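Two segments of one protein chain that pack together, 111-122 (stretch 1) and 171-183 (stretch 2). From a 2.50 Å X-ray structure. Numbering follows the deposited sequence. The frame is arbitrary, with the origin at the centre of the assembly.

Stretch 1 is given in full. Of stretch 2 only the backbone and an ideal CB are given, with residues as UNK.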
ATOM      1  N   ASP A 111      -5.329  -0.621  -6.147  1.00 16.44           N
ATOM      2  CA  ASP A 111      -6.378  -0.994  -7.086  1.00 16.76           C
ATOM      3  C   ASP A 111      -6.534   0.116  -8.129  1.00 25.93           C
ATOM      4  O   ASP A 111      -5.708   1.038  -8.190  1.00 29.64           O
ATOM      5  CB  ASP A 111      -7.682  -1.262  -6.344  1.00 22.89           C
ATOM      6  CG  ASP A 111      -8.754  -1.867  -7.233  1.00 47.90           C
ATOM      7  OD1 ASP A 111      -8.416  -2.362  -8.334  1.00 58.28           O
ATOM      8  OD2 ASP A 111      -9.939  -1.837  -6.835  1.00 58.94           O
ATOM      9  N   LEU A 112      -7.575   0.020  -8.952  1.00 22.20           N
ATOM     10  CA  LEU A 112      -7.880   1.018  -9.975  1.00 18.21           C
ATOM     11  C   LEU A 112      -6.737   1.131 -10.970  1.00 17.41           C
ATOM     12  O   LEU A 112      -6.507   2.188 -11.526  1.00 27.29           O
ATOM     13  CB  LEU A 112      -8.202   2.378  -9.334  1.00 12.84           C
ATOM     14  CG  LEU A 112      -9.307   2.328  -8.276  1.00 16.85           C
ATOM     15  CD1 LEU A 112      -9.604   3.718  -7.689  1.00 13.26           C
ATOM     16  CD2 LEU A 112     -10.562   1.738  -8.875  1.00 13.73           C
ATOM     17  N   VAL A 113      -6.020   0.030 -11.173  1.00 24.48           N
ATOM     18  CA  VAL A 113      -4.848   0.002 -12.049  1.00 21.54           C
ATOM     19  C   VAL A 113      -5.134   0.558 -13.446  1.00 18.52           C
ATOM     20  O   VAL A 113      -4.347   1.347 -13.980  1.00 19.17           O
ATOM     21  CB  VAL A 113      -4.257  -1.450 -12.176  1.00 34.83           C
ATOM     22  CG1 VAL A 113      -2.988  -1.467 -13.026  1.00 12.74           C
ATOM     23  CG2 VAL A 113      -3.964  -2.040 -10.809  1.00 28.29           C
ATOM     24  N   ALA A 114      -6.251   0.157 -14.042  1.00 13.06           N
ATOM     25  CA  ALA A 114      -6.567   0.631 -15.386  1.00 22.74           C
ATOM     26  C   ALA A 114      -6.717   2.157 -15.431  1.00 26.32           C
ATOM     27  O   ALA A 114      -6.230   2.823 -16.360  1.00 23.80           O
ATOM     28  CB  ALA A 114      -7.806  -0.053 -15.916  1.00 20.79           C
ATOM     29  N   LEU A 115      -7.371   2.698 -14.406  1.00 24.64           N
ATOM     30  CA  LEU A 115      -7.615   4.134 -14.294  1.00 22.69           C
ATOM     31  C   LEU A 115      -6.325   4.947 -14.180  1.00 24.85           C
ATOM     32  O   LEU A 115      -6.128   5.937 -14.909  1.00 24.17           O
ATOM     33  CB  LEU A 115      -8.519   4.413 -13.096  1.00 24.41           C
ATOM     34  CG  LEU A 115      -8.921   5.860 -12.841  1.00 28.73           C
ATOM     35  CD1 LEU A 115      -9.529   6.458 -14.101  1.00 28.19           C
ATOM     36  CD2 LEU A 115      -9.887   5.935 -11.655  1.00 25.72           C
ATOM     37  N   ARG A 116      -5.448   4.531 -13.271  1.00 25.29           N
ATOM     38  CA  ARG A 116      -4.154   5.189 -13.103  1.00 24.50           C
ATOM     39  C   ARG A 116      -3.318   5.108 -14.379  1.00 21.92           C
ATOM     40  O   ARG A 116      -2.674   6.073 -14.770  1.00 19.81           O
ATOM     41  CB  ARG A 116      -3.396   4.607 -11.909  1.00 19.82           C
ATOM     42  CG  ARG A 116      -4.000   5.006 -10.567  1.00 19.93           C
ATOM     43  CD  ARG A 116      -3.194   4.470  -9.387  1.00 22.95           C
ATOM     44  NE  ARG A 116      -3.411   3.042  -9.175  1.00 21.58           N
ATOM     45  CZ  ARG A 116      -2.439   2.132  -9.114  1.00 22.44           C
ATOM     46  NH1 ARG A 116      -2.744   0.859  -8.926  1.00 21.79           N
ATOM     47  NH2 ARG A 116      -1.163   2.487  -9.236  1.00 22.25           N
ATOM     48  N   THR A 117      -3.350   3.959 -15.037  1.00 19.62           N
ATOM     49  CA  THR A 117      -2.596   3.765 -16.269  1.00 17.53           C
ATOM     50  C   THR A 117      -3.148   4.615 -17.426  1.00 13.00           C
ATOM     51  O   THR A 117      -2.385   5.215 -18.166  1.00 15.42           O
ATOM     52  CB  THR A 117      -2.608   2.283 -16.685  1.00 19.46           C
ATOM     53  OG1 THR A 117      -2.021   1.496 -15.650  1.00 24.30           O
ATOM     54  CG2 THR A 117      -1.828   2.073 -17.951  1.00 12.46           C
ATOM     55  N   GLU A 118      -4.469   4.670 -17.563  1.00 15.98           N
ATOM     56  CA  GLU A 118      -5.097   5.292 -18.729  1.00 12.98           C
ATOM     57  C   GLU A 118      -5.352   6.778 -18.512  1.00 22.33           C
ATOM     58  O   GLU A 118      -5.683   7.507 -19.449  1.00 18.30           O
ATOM     59  CB  GLU A 118      -6.411   4.559 -19.087  1.00 14.67           C
ATOM     60  CG  GLU A 118      -6.192   3.101 -19.570  1.00 23.09           C
ATOM     61  CD  GLU A 118      -7.481   2.296 -19.765  1.00 31.31           C
ATOM     62  OE1 GLU A 118      -8.497   2.850 -20.233  1.00 29.59           O
ATOM     63  OE2 GLU A 118      -7.473   1.090 -19.445  1.00 39.37           O
ATOM     64  N   ARG A 119      -5.231   7.217 -17.262  1.00 25.93           N
ATOM     65  CA  ARG A 119      -5.404   8.622 -16.937  1.00 17.31           C
ATOM     66  C   ARG A 119      -4.313   9.043 -15.972  1.00 20.11           C
ATOM     67  O   ARG A 119      -4.579   9.271 -14.786  1.00 12.89           O
ATOM     68  CB  ARG A 119      -6.786   8.882 -16.322  1.00 15.22           C
ATOM     69  CG  ARG A 119      -7.976   8.589 -17.248  1.00 19.79           C
ATOM     70  CD  ARG A 119      -8.079   9.640 -18.354  1.00 26.98           C
ATOM     71  NE  ARG A 119      -9.271   9.491 -19.182  1.00 25.92           N
ATOM     72  CZ  ARG A 119      -9.284   8.907 -20.378  1.00 25.99           C
ATOM     73  NH1 ARG A 119      -8.168   8.400 -20.892  1.00 20.16           N
ATOM     74  NH2 ARG A 119     -10.421   8.827 -21.062  1.00 20.43           N
ATOM     75  N   PRO A 120      -3.068   9.141 -16.475  1.00 20.23           N
ATOM     76  CA  PRO A 120      -1.942   9.512 -15.605  1.00 13.80           C
ATOM     77  C   PRO A 120      -2.085  10.965 -15.171  1.00 14.96           C
ATOM     78  O   PRO A 120      -2.897  11.682 -15.769  1.00 17.79           O
ATOM     79  CB  PRO A 120      -0.714   9.304 -16.505  1.00 10.84           C
ATOM     80  CG  PRO A 120      -1.239   9.463 -17.899  1.00 19.30           C
ATOM     81  CD  PRO A 120      -2.653   8.924 -17.874  1.00 13.43           C
ATOM     82  N   THR A 121      -1.337  11.404 -14.162  1.00 10.52           N
ATOM     83  CA  THR A 121      -1.502  12.778 -13.663  1.00 19.52           C
ATOM     84  C   THR A 121      -1.195  13.875 -14.701  1.00 16.25           C
ATOM     85  O   THR A 121      -1.544  15.032 -14.509  1.00 22.93           O
ATOM     86  CB  THR A 121      -0.669  13.025 -12.433  1.00 10.35           C
ATOM     87  OG1 THR A 121       0.699  12.721 -12.734  1.00 14.65           O
ATOM     88  CG2 THR A 121      -1.162  12.157 -11.274  1.00 10.41           C
ATOM     89  N   ASP A 122      -0.543  13.491 -15.789  1.00 17.21           N
ATOM     90  CA  ASP A 122      -0.360  14.329 -16.972  1.00 19.07           C
ATOM     91  C   ASP A 122      -1.685  14.963 -17.421  1.00 14.78           C
ATOM     92  O   ASP A 122      -1.713  16.114 -17.853  1.00 16.10           O
ATOM     93  CB  ASP A 122       0.216  13.476 -18.121  1.00 22.10           C
ATOM     94  CG  ASP A 122       1.479  12.740 -17.724  1.00 34.90           C
ATOM     95  OD1 ASP A 122       1.404  11.765 -16.936  1.00 39.81           O
ATOM     96  OD2 ASP A 122       2.563  13.131 -18.204  1.00 49.38           O
ATOM     97  N   UNK A 171      -9.747  13.083  -4.099  1.00  9.77           N
ATOM     98  CA  UNK A 171      -9.919  14.179  -5.049  1.00 14.28           C
ATOM     99  C   UNK A 171      -8.963  14.059  -6.232  1.00 13.01           C
ATOM    100  O   UNK A 171      -9.378  14.223  -7.372  1.00 16.49           O
ATOM    101  CB  UNK A 171      -9.710  15.522  -4.346  1.00 14.28           C
ATOM    102  N   UNK A 172      -7.688  13.781  -5.961  1.00 15.02           N
ATOM    103  CA  UNK A 172      -6.722  13.673  -7.050  1.00 15.84           C
ATOM    104  C   UNK A 172      -7.149  12.548  -7.993  1.00 13.82           C
ATOM    105  O   UNK A 172      -7.110  12.699  -9.212  1.00 15.44           O
ATOM    106  CB  UNK A 172      -5.313  13.423  -6.508  1.00 15.84           C
ATOM    107  N   UNK A 173      -7.569  11.430  -7.415  1.00 20.20           N
ATOM    108  CA  UNK A 173      -8.050  10.289  -8.192  1.00 15.50           C
ATOM    109  C   UNK A 173      -9.212  10.697  -9.066  1.00 18.81           C
ATOM    110  O   UNK A 173      -9.229  10.382 -10.255  1.00 19.85           O
ATOM    111  CB  UNK A 173      -8.461   9.137  -7.272  1.00 15.50           C
ATOM    112  N   UNK A 174     -10.177  11.406  -8.488  1.00  9.11           N
ATOM    113  CA  UNK A 174     -11.333  11.863  -9.258  1.00 14.28           C
ATOM    114  C   UNK A 174     -10.935  12.873 -10.346  1.00 19.33           C
ATOM    115  O   UNK A 174     -11.517  12.892 -11.432  1.00 16.32           O
ATOM    116  CB  UNK A 174     -12.368  12.488  -8.321  1.00 14.28           C
ATOM    117  N   UNK A 175      -9.922  13.686 -10.049  1.00 19.98           N
ATOM    118  CA  UNK A 175      -9.451  14.715 -10.953  1.00 19.12           C
ATOM    119  C   UNK A 175      -8.857  14.123 -12.224  1.00 21.56           C
ATOM    120  O   UNK A 175      -8.888  14.758 -13.278  1.00 23.76           O
ATOM    121  CB  UNK A 175      -8.416  15.596 -10.251  1.00 19.12           C
ATOM    122  N   UNK A 176      -8.337  12.903 -12.125  1.00 17.94           N
ATOM    123  CA  UNK A 176      -7.814  12.189 -13.285  1.00 18.43           C
ATOM    124  C   UNK A 176      -8.915  12.050 -14.320  1.00 16.57           C
ATOM    125  O   UNK A 176      -8.670  12.070 -15.521  1.00 19.44           O
ATOM    126  CB  UNK A 176      -7.265  10.817 -12.889  1.00 18.43           C
ATOM    127  N   UNK A 177     -10.142  11.932 -13.842  1.00 16.62           N
ATOM    128  CA  UNK A 177     -11.288  11.765 -14.715  1.00 14.41           C
ATOM    129  C   UNK A 177     -11.879  13.116 -15.105  1.00 21.85           C
ATOM    130  O   UNK A 177     -12.156  13.385 -16.278  1.00 27.04           O
ATOM    131  CB  UNK A 177     -12.349  10.896 -14.037  1.00 14.41           C
ATOM    132  N   UNK A 178     -12.069  13.964 -14.108  1.00 19.67           N
ATOM    133  CA  UNK A 178     -12.698  15.259 -14.312  1.00 17.30           C
ATOM    134  C   UNK A 178     -11.906  16.127 -15.292  1.00 17.25           C
ATOM    135  O   UNK A 178     -12.453  16.636 -16.274  1.00 12.71           O
ATOM    136  CB  UNK A 178     -12.848  15.984 -12.973  1.00 17.30           C
ATOM    137  N   UNK A 179     -10.610  16.254 -15.043  1.00 15.61           N
ATOM    138  CA  UNK A 179      -9.778  17.153 -15.826  1.00 17.74           C
ATOM    139  C   UNK A 179      -9.567  16.650 -17.241  1.00 23.10           C
ATOM    140  O   UNK A 179      -9.192  17.424 -18.126  1.00 23.66           O
ATOM    141  CB  UNK A 179      -8.425  17.349 -15.139  1.00 17.74           C
ATOM    142  N   UNK A 180      -9.818  15.357 -17.450  1.00 19.34           N
ATOM    143  CA  UNK A 180      -9.656  14.757 -18.765  1.00 18.47           C
ATOM    144  C   UNK A 180     -10.926  14.812 -19.604  1.00 27.44           C
ATOM    145  O   UNK A 180     -10.893  14.566 -20.803  1.00 38.80           O
ATOM    146  CB  UNK A 180      -9.203  13.303 -18.616  1.00 18.47           C
ATOM    147  N   UNK A 181     -12.045  15.153 -18.976  1.00 28.91           N
ATOM    148  CA  UNK A 181     -13.291  15.316 -19.700  1.00 12.32           C
ATOM    149  C   UNK A 181     -14.254  14.168 -19.506  1.00 20.47           C
ATOM    150  O   UNK A 181     -15.406  14.253 -19.918  1.00 36.91           O
ATOM    151  CB  UNK A 181     -13.002  15.488 -21.193  1.00 12.32           C
ATOM    152  N   UNK A 182     -13.799  13.093 -18.871  1.00 19.14           N
ATOM    153  CA  UNK A 182     -14.633  11.902 -18.686  1.00 18.87           C
ATOM    154  C   UNK A 182     -15.860  12.226 -17.831  1.00 31.92           C
ATOM    155  O   UNK A 182     -15.891  13.241 -17.135  1.00 26.24           O
ATOM    156  CB  UNK A 182     -13.822  10.777 -18.040  1.00 18.87           C
ATOM    157  N   UNK A 183     -16.856  11.345 -17.876  1.00 41.70           N
ATOM    158  CA  UNK A 183     -18.141  11.592 -17.228  1.00 39.93           C
ATOM    159  C   UNK A 183     -18.081  11.358 -15.725  1.00 37.95           C
ATOM    160  O   UNK A 183     -17.755  10.258 -15.271  1.00 35.60           O
ATOM    161  CB  UNK A 183     -19.220  10.701 -17.846  1.00 39.93           C
TER

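Position 171 is helical and its CB has nothing of stretch 1 within reach. Stretch 1 sets no preference. The residue is Ala171.

At position 172 CA-to-CB points sideways. Only a longer side chain could approach Thr121. The residue is Leu172, and its CD2 comes 4.3 Å from CG2 of Thr121.

Position 173 also points sideways, with no atom of stretch 1 within 5.5 Å of the ideal CB. Beyond it lie Leu112, Leu115 and the aliphatic part of Arg116. A long apolar chain would suit. The residue is Met173. Its SD is 4.0 Å from Leu115 CD2. Its CE is 4.1 Å from Leu112 CD1 and 4.0 Å from Arg116 CG.

Positions 174 and 175 make no contact and stretch 1 sets no preference; they are Leu174 and Gln175.

Position 176 points toward stretch 1. Its ideal CB is 3.6 Å from Arg119 O, and Arg116 O lies farther along. Arg116 O belongs to the last turn of helix 113-118 and Arg119 O lies just past its end; both favour a donor. Lys, Arg, Gln or Asn could be considered, and reaching both carbonyls calls for length. The residue is Arg176. NE donates to Arg119 O at 2.8 Å. NH2 makes weak hydrogen bonds to Arg119 O and to Arg116 O, each 3.4 Å. Arg116 CA lies over one face of the guanidinium and Thr121 CG2 over the opposite face.

At position 177 CA-to-CB points sideways, and Leu115 CD1 is 5.3 Å from the ideal CB. Leu, Ile or Met would suit. The residue is Leu177, with CD2 3.7 Å from Leu115 CD1.

Positions 178 and 179 are out of reach of stretch 1. They are Ile178 and Gln179.

Position 180 points toward Arg119, whose CD is 3.8 Å from the ideal CB. A small or polar side chain, or an acid, could be proposed. The residue is Asn180. Its ND2 lies over one face of the Arg119 guanidinium, 3.0 Å from Arg119 NE. Both atoms are donors, so this is not a hydrogen bond.

Position 181 has phi 105°. A CB would be jammed against the preceding carbonyl, which calls for glycine. Gly181 closes the helix in a Schellman motif.

Position 182 points toward the Arg119 guanidinium, with NE 4.9 Å from the ideal CB. The positive charge favours Asp or Glu. The residue is Asp182, which forms a two-pronged salt bridge. Arg119 NE donates to Asp182 OD2 at 2.6 Å, and Arg119 NH2 to Asp182 OD1 at 2.8 Å.

Position 183 is out of reach. The residue is Ala183.

Stretch 2 (171-183) ALMLQRLIQNGDA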
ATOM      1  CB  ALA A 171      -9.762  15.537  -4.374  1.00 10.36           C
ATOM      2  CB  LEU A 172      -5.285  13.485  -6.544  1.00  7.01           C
ATOM      3  CG  LEU A 172      -4.261  13.332  -7.678  1.00 22.29           C
ATOM      4  CD1 LEU A 172      -2.912  13.949  -7.288  1.00 12.06           C
ATOM      5  CD2 LEU A 172      -4.101  11.837  -8.170  1.00  7.35           C
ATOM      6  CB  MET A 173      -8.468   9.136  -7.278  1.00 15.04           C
ATOM      7  CG  MET A 173      -8.697   7.835  -8.014  1.00 16.55           C
ATOM      8  SD  MET A 173      -7.256   7.174  -8.913  1.00 17.69           S
ATOM      9  CE  MET A 173      -6.364   6.296  -7.641  1.00  8.59           C
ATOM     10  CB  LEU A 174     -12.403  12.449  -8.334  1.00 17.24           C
ATOM     11  CG  LEU A 174     -13.199  11.476  -7.461  1.00 15.83           C
ATOM     12  CD1 LEU A 174     -13.945  12.229  -6.368  1.00 12.73           C
ATOM     13  CD2 LEU A 174     -14.177  10.721  -8.319  1.00 13.83           C
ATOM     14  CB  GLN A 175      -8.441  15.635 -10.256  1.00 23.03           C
ATOM     15  CG  GLN A 175      -9.087  16.767  -9.418  1.00 22.67           C
ATOM     16  CD  GLN A 175      -9.706  17.875 -10.277  1.00 20.29           C
ATOM     17  OE1 GLN A 175     -10.477  17.610 -11.197  1.00 26.43           O
ATOM     18  NE2 GLN A 175      -9.358  19.115  -9.980  1.00 18.36           N
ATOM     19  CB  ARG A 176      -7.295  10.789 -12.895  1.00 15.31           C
ATOM     20  CG  ARG A 176      -6.228  10.807 -11.833  1.00  7.30           C
ATOM     21  CD  ARG A 176      -5.855   9.406 -11.330  1.00 17.33           C
ATOM     22  NE  ARG A 176      -4.671   8.973 -12.045  1.00 28.50           N
ATOM     23  CZ  ARG A 176      -3.495   8.742 -11.490  1.00 22.22           C
ATOM     24  NH1 ARG A 176      -3.346   8.837 -10.186  1.00 17.05           N
ATOM     25  NH2 ARG A 176      -2.480   8.383 -12.254  1.00 29.18           N
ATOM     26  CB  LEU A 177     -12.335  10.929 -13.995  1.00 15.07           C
ATOM     27  CG  LEU A 177     -12.022   9.442 -13.888  1.00 19.14           C
ATOM     28  CD1 LEU A 177     -12.970   8.779 -12.900  1.00 22.09           C
ATOM     29  CD2 LEU A 177     -12.140   8.801 -15.275  1.00 20.08           C
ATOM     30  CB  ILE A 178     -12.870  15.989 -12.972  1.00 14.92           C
ATOM     31  CG1 ILE A 178     -13.846  15.201 -12.080  1.00 22.20           C
ATOM     32  CG2 ILE A 178     -13.357  17.403 -13.200  1.00 17.56           C
ATOM     33  CD1 ILE A 178     -13.738  15.507 -10.613  1.00 12.57           C
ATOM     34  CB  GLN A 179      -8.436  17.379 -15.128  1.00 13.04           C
ATOM     35  CG  GLN A 179      -8.602  18.036 -13.784  1.00 12.35           C
ATOM     36  CD  GLN A 179      -9.324  19.356 -13.940  1.00 19.60           C
ATOM     37  OE1 GLN A 179      -9.089  20.060 -14.907  1.00 21.58           O
ATOM     38  NE2 GLN A 179     -10.232  19.674 -13.023  1.00 10.97           N
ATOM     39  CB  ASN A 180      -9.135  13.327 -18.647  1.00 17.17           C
ATOM     40  CG  ASN A 180      -8.598  12.782 -19.971  1.00 22.97           C
ATOM     41  OD1 ASN A 180      -7.430  12.988 -20.324  1.00 20.58           O
ATOM     42  ND2 ASN A 180      -9.445  12.084 -20.702  1.00  9.52           N
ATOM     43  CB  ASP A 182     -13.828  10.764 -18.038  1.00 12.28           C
ATOM     44  CG  ASP A 182     -12.603  10.373 -18.846  1.00 33.35           C
ATOM     45  OD1 ASP A 182     -12.748  10.060 -20.045  1.00 39.34           O
ATOM     46  OD2 ASP A 182     -11.490  10.378 -18.281  1.00 35.96           O
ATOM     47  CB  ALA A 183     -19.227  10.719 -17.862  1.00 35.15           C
TER
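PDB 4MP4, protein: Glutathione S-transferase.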